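Local coordinates for D-aminoacid aminotransferase-like PLP-dependent enzyme (Haemophilus somnus, PDB 3CEB), which is a PLP-dependent fold-type IV enzyme of the class IV aminotransferase family, putatively a 4-amino-4-deoxychorismate lyase, at residues Q42-L46 and A47-A51; L154-G157 and T158-K162. All blocks are in the same frame, centred on the assembly; numbering follows the deposited sequence.

Interaction 1 (Q42-L46 and A47-A51); sequences QPFDL and AKIIA
Phe-44 meets the helix through its CB, which lies 3.8 Å from Ile-49 CD1; its ring packs edge-to-face on Tyr-75. Next along the chain, Asp-45 occupies the N-cap position and holds the first turn with two acceptors. Asp-45 O accepts from Ile-49 N at 3.1 Å. The side chain, with CG anti to the backbone N (chi1 178°), swings forward so that Asp-45 OD1 accepts from Lys-48 N at 3.2 Å. This bond is fairly straight (160° at the hydrogen), but its donor stands above the carboxylate plane. The other oxygen, Asp-45 OD2, rests on the extended lysine chain, 3.2 Å from Lys-48 CG, the two side chains crossing at about a right angle. The ammonium runs on past it: Asp-45 OD2 and Lys-48 NZ stand 4.4 Å apart, too far for a salt bridge, though the opposite charges probably still attract. The side chain of Leu-46 leads away from the following turn and packs on Tyr-28 of helix 21-35, while Leu-46 O receives Ile-50 N at 3.3 Å. An aspartate N-cap whose carboxylate takes the backbone N-H three residues on is a classic helix-capping motif, here opening helix 46-51.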
loop_
_atom_site.group_PDB
_atom_site.type_symbol
_atom_site.label_atom_id
_atom_site.label_comp_id
_atom_site.label_asym_id
_atom_site.label_seq_id
_atom_site.Cartn_x
_atom_site.Cartn_y
_atom_site.Cartn_z
ATOM N N GLN A 42 -7.042 21.633 7.440
ATOM C CA GLN A 42 -8.037 20.945 8.304
ATOM C C GLN A 42 -8.238 19.583 7.738
ATOM O O GLN A 42 -8.968 19.435 6.810
ATOM C CB GLN A 42 -9.405 21.596 8.202
ATOM C CG GLN A 42 -9.331 23.088 7.949
ATOM C CD GLN A 42 -9.125 23.838 9.238
ATOM O OE1 GLN A 42 -10.029 23.824 10.092
ATOM N NE2 GLN A 42 -7.941 24.489 9.411
ATOM N N PRO A 43 -7.612 18.572 8.282
ATOM C CA PRO A 43 -7.788 17.330 7.545
ATOM C C PRO A 43 -9.178 16.689 7.618
ATOM O O PRO A 43 -9.870 16.802 8.596
ATOM C CB PRO A 43 -6.752 16.393 8.173
ATOM C CG PRO A 43 -6.150 17.115 9.319
ATOM C CD PRO A 43 -6.423 18.572 9.137
ATOM N N PHE A 44 -9.579 16.020 6.546
ATOM C CA PHE A 44 -10.828 15.281 6.561
ATOM C C PHE A 44 -10.770 14.139 7.549
ATOM O O PHE A 44 -9.700 13.627 7.895
ATOM C CB PHE A 44 -11.105 14.745 5.145
ATOM C CG PHE A 44 -11.463 15.842 4.168
ATOM C CD1 PHE A 44 -12.652 16.511 4.298
ATOM C CD2 PHE A 44 -10.576 16.252 3.220
ATOM C CE1 PHE A 44 -12.964 17.547 3.465
ATOM C CE2 PHE A 44 -10.888 17.310 2.367
ATOM C CZ PHE A 44 -12.069 17.955 2.486
ATOM N N ASP A 45 -11.922 13.744 8.046
ATOM C CA ASP A 45 -11.984 12.569 8.926
ATOM C C ASP A 45 -12.386 11.401 8.024
ATOM O O ASP A 45 -13.547 11.236 7.652
ATOM C CB ASP A 45 -12.968 12.831 10.055
ATOM C CG ASP A 45 -13.146 11.658 10.992
ATOM O OD1 ASP A 45 -12.851 10.482 10.640
ATOM O OD2 ASP A 45 -13.635 11.940 12.097
ATOM N N LEU A 46 -11.392 10.628 7.612
ATOM C CA LEU A 46 -11.607 9.528 6.692
ATOM C C LEU A 46 -12.631 8.512 7.220
ATOM O O LEU A 46 -13.390 7.956 6.465
ATOM C CB LEU A 46 -10.280 8.815 6.400
ATOM C CG LEU A 46 -9.125 9.609 5.763
ATOM C CD1 LEU A 46 -7.978 8.661 5.305
ATOM C CD2 LEU A 46 -9.641 10.470 4.605
ATOM N N ALA A 47 -12.656 8.257 8.514
ATOM C CA ALA A 47 -13.626 7.296 9.049
ATOM C C ALA A 47 -15.024 7.827 8.802
ATOM O O ALA A 47 -15.910 7.091 8.388
ATOM C CB ALA A 47 -13.408 7.040 10.546
ATOM N N LYS A 48 -15.228 9.116 9.042
ATOM C CA LYS A 48 -16.564 9.720 8.856
ATOM C C LYS A 48 -17.037 9.700 7.390
ATOM O O LYS A 48 -18.207 9.489 7.132
ATOM C CB LYS A 48 -16.616 11.134 9.360
ATOM C CG LYS A 48 -16.495 11.262 10.852
ATOM C CD LYS A 48 -17.002 12.635 11.378
ATOM C CE LYS A 48 -16.671 12.826 12.874
ATOM N NZ LYS A 48 -17.243 14.099 13.365
ATOM N N ILE A 49 -16.109 9.897 6.458
ATOM C CA ILE A 49 -16.420 9.908 5.047
ATOM C C ILE A 49 -16.971 8.559 4.625
ATOM O O ILE A 49 -17.947 8.457 3.902
ATOM C CB ILE A 49 -15.181 10.242 4.181
ATOM C CG1 ILE A 49 -14.826 11.708 4.369
ATOM C CG2 ILE A 49 -15.501 10.011 2.674
ATOM C CD1 ILE A 49 -13.494 12.141 3.723
ATOM N N ILE A 50 -16.339 7.518 5.125
ATOM C CA ILE A 50 -16.706 6.161 4.758
ATOM C C ILE A 50 -18.024 5.775 5.420
ATOM O O ILE A 50 -18.971 5.351 4.769
ATOM C CB ILE A 50 -15.612 5.168 5.223
ATOM C CG1 ILE A 50 -14.313 5.441 4.455
ATOM C CG2 ILE A 50 -16.057 3.717 5.057
ATOM C CD1 ILE A 50 -14.499 5.394 2.989
ATOM N N ALA A 51 -18.036 5.931 6.735
ATOM C CA ALA A 51 -19.184 5.543 7.560
ATOM C C ALA A 51 -20.459 6.074 6.975
ATOM O O ALA A 51 -21.478 5.368 6.987
ATOM C CB ALA A 51 -19.036 6.015 9.030
#

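Interaction 2 (L154-G157 and T158-K162); sequences LLEG and TQRAK
Gly-157 leaves the loop in an extended conformation (phi -65°, psi 154°) and passes straight into the first turn of helix 158-165, Gly-157 O accepting from Ala-161 N at 2.9 Å. Gly-157 is thus the N-cap of a helix whose N-terminus binds the cofactor phosphate: Thr-158 OG1 and Gln-159 N donate hydrogen bonds to OP2 and OP3 of the pyridoxal phosphate carried by the modified lysine at position 103. Binding the PLP phosphate at a helix start is as in other fold-type IV enzymes, though not confined to them, and the helix dipole would be expected to add to the attraction for the anion. The side chain of Thr-158 leaves the loop behind, a chi1 of 56° placing OG1 between the backbone N and the carbonyl carbon.

Around the glycine carbonyl the packing is close. The methyl of Ala-161 sits beside it, CB 3.3 Å from Gly-157 O, and Arg-160 CB lies 3.7 Å from the same oxygen. From there the arginine chain runs back along the loop, extended from CG to NE, with Arg-160 CD 4.1 Å from Gly-157 N. This carries the guanidinium beside Glu-156, where Arg-160 NH1 lies 4.3 Å from Glu-156 CG; the carboxylate itself stays apart, Glu-156 OE1 being 5.3 Å from Arg-160 NH1. Arg-160 NH2 donates to Pro-150 O, at the end of strand 146-150, which helps fix how the flat group is turned, while Gln-159 NE2 donates to Asn-189 O. A water bridges guanidinium and glycine carbonyl: it lies at the guanidinium edge, in its plane, accepting from Arg-160 NH1 at 3.1 Å and donating to Gly-157 O at 2.8 Å.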
loop_
_atom_site.group_PDB
_atom_site.type_symbol
_atom_site.label_atom_id
_atom_site.label_comp_id
_atom_site.label_asym_id
_atom_site.label_seq_id
_atom_site.Cartn_x
_atom_site.Cartn_y
_atom_site.Cartn_z
ATOM N N LEU A 154 9.693 1.489 -0.211
ATOM C CA LEU A 154 9.513 2.755 -0.901
ATOM C C LEU A 154 8.447 3.481 -0.101
ATOM O O LEU A 154 8.632 4.614 0.298
ATOM C CB LEU A 154 9.033 2.568 -2.333
ATOM C CG LEU A 154 9.941 1.774 -3.252
ATOM C CD1 LEU A 154 9.372 1.683 -4.685
ATOM C CD2 LEU A 154 11.370 2.395 -3.206
ATOM N N LEU A 155 7.308 2.814 0.101
ATOM C CA LEU A 155 6.182 3.408 0.850
ATOM C C LEU A 155 5.893 2.638 2.132
ATOM O O LEU A 155 5.851 1.419 2.121
ATOM C CB LEU A 155 4.889 3.423 -0.002
ATOM C CG LEU A 155 3.648 4.146 0.593
ATOM C CD1 LEU A 155 3.914 5.616 0.901
ATOM C CD2 LEU A 155 2.433 4.025 -0.313
ATOM N N GLU A 156 5.671 3.340 3.228
ATOM C CA GLU A 156 5.240 2.680 4.433
ATOM C C GLU A 156 3.749 2.358 4.370
ATOM O O GLU A 156 2.873 3.184 4.705
ATOM C CB GLU A 156 5.525 3.547 5.639
ATOM C CG GLU A 156 6.985 3.631 5.955
ATOM C CD GLU A 156 7.244 4.514 7.122
ATOM O OE1 GLU A 156 6.301 4.842 7.841
ATOM O OE2 GLU A 156 8.392 4.880 7.336
ATOM N N GLY A 157 3.455 1.132 3.982
ATOM C CA GLY A 157 2.058 0.724 3.834
ATOM C C GLY A 157 1.233 0.704 5.107
ATOM O O GLY A 157 1.752 0.531 6.220
ATOM N N THR A 158 -0.076 0.874 4.943
ATOM C CA THR A 158 -0.924 0.844 6.106
ATOM C C THR A 158 -0.982 -0.612 6.547
ATOM O O THR A 158 -0.929 -0.899 7.723
ATOM C CB THR A 158 -2.329 1.446 5.871
ATOM O OG1 THR A 158 -2.972 0.778 4.786
ATOM C CG2 THR A 158 -2.262 2.946 5.567
ATOM N N GLN A 159 -1.013 -1.547 5.613
ATOM C CA GLN A 159 -1.188 -2.954 6.001
ATOM C C GLN A 159 0.081 -3.406 6.737
ATOM O O GLN A 159 0.062 -4.061 7.782
ATOM C CB GLN A 159 -1.428 -3.806 4.746
ATOM C CG GLN A 159 -1.697 -5.314 4.992
ATOM C CD GLN A 159 -3.021 -5.528 5.655
ATOM O OE1 GLN A 159 -3.074 -5.878 6.828
ATOM N NE2 GLN A 159 -4.106 -5.252 4.931
ATOM N N ARG A 160 1.198 -3.019 6.152
ATOM C CA ARG A 160 2.503 -3.278 6.724
ATOM C C ARG A 160 2.545 -2.698 8.137
ATOM O O ARG A 160 2.971 -3.363 9.074
ATOM C CB ARG A 160 3.577 -2.646 5.833
ATOM C CG ARG A 160 5.001 -2.628 6.387
ATOM C CD ARG A 160 5.901 -1.802 5.467
ATOM N NE ARG A 160 7.325 -1.918 5.783
ATOM C CZ ARG A 160 7.927 -1.202 6.709
ATOM N NH1 ARG A 160 7.245 -0.350 7.433
ATOM N NH2 ARG A 160 9.200 -1.385 6.935
ATOM N N ALA A 161 2.078 -1.466 8.306
ATOM C CA ALA A 161 2.103 -0.815 9.639
ATOM C C ALA A 161 1.296 -1.618 10.698
ATOM O O ALA A 161 1.724 -1.768 11.847
ATOM C CB ALA A 161 1.618 0.625 9.529
ATOM N N LYS A 162 0.147 -2.153 10.298
ATOM C CA LYS A 162 -0.737 -2.868 11.227
ATOM C C LYS A 162 -0.097 -4.184 11.554
ATOM O O LYS A 162 -0.161 -4.669 12.689
ATOM C CB LYS A 162 -2.157 -3.077 10.621
ATOM C CG LYS A 162 -3.138 -4.068 11.328
ATOM C CD LYS A 162 -3.876 -3.554 12.597
HETATM O O HOH W 1 4.385 0.710 7.268
#

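Interaction 1 comes first along the chain and closes well before interaction 2 opens; both start a helix, 46-51 and 158-165. Their centres are about 20 Å apart and their nearest atoms about 8 Å, so they do not touch. Helix 21-35 connects them: Ala-47 touches its Ile-21, while Thr-158 meets its His-24 and Arg-27. The centre of interaction 1 is about 19 Å from that of the chain, its isoleucines against strand 75-82 of the antiparallel sheet. The centre of interaction 2 is about 6 Å from that of the chain, beside strand 185-188 and at the cofactor. One helix start therefore packs at the periphery, whereas the other grips the PLP phosphate.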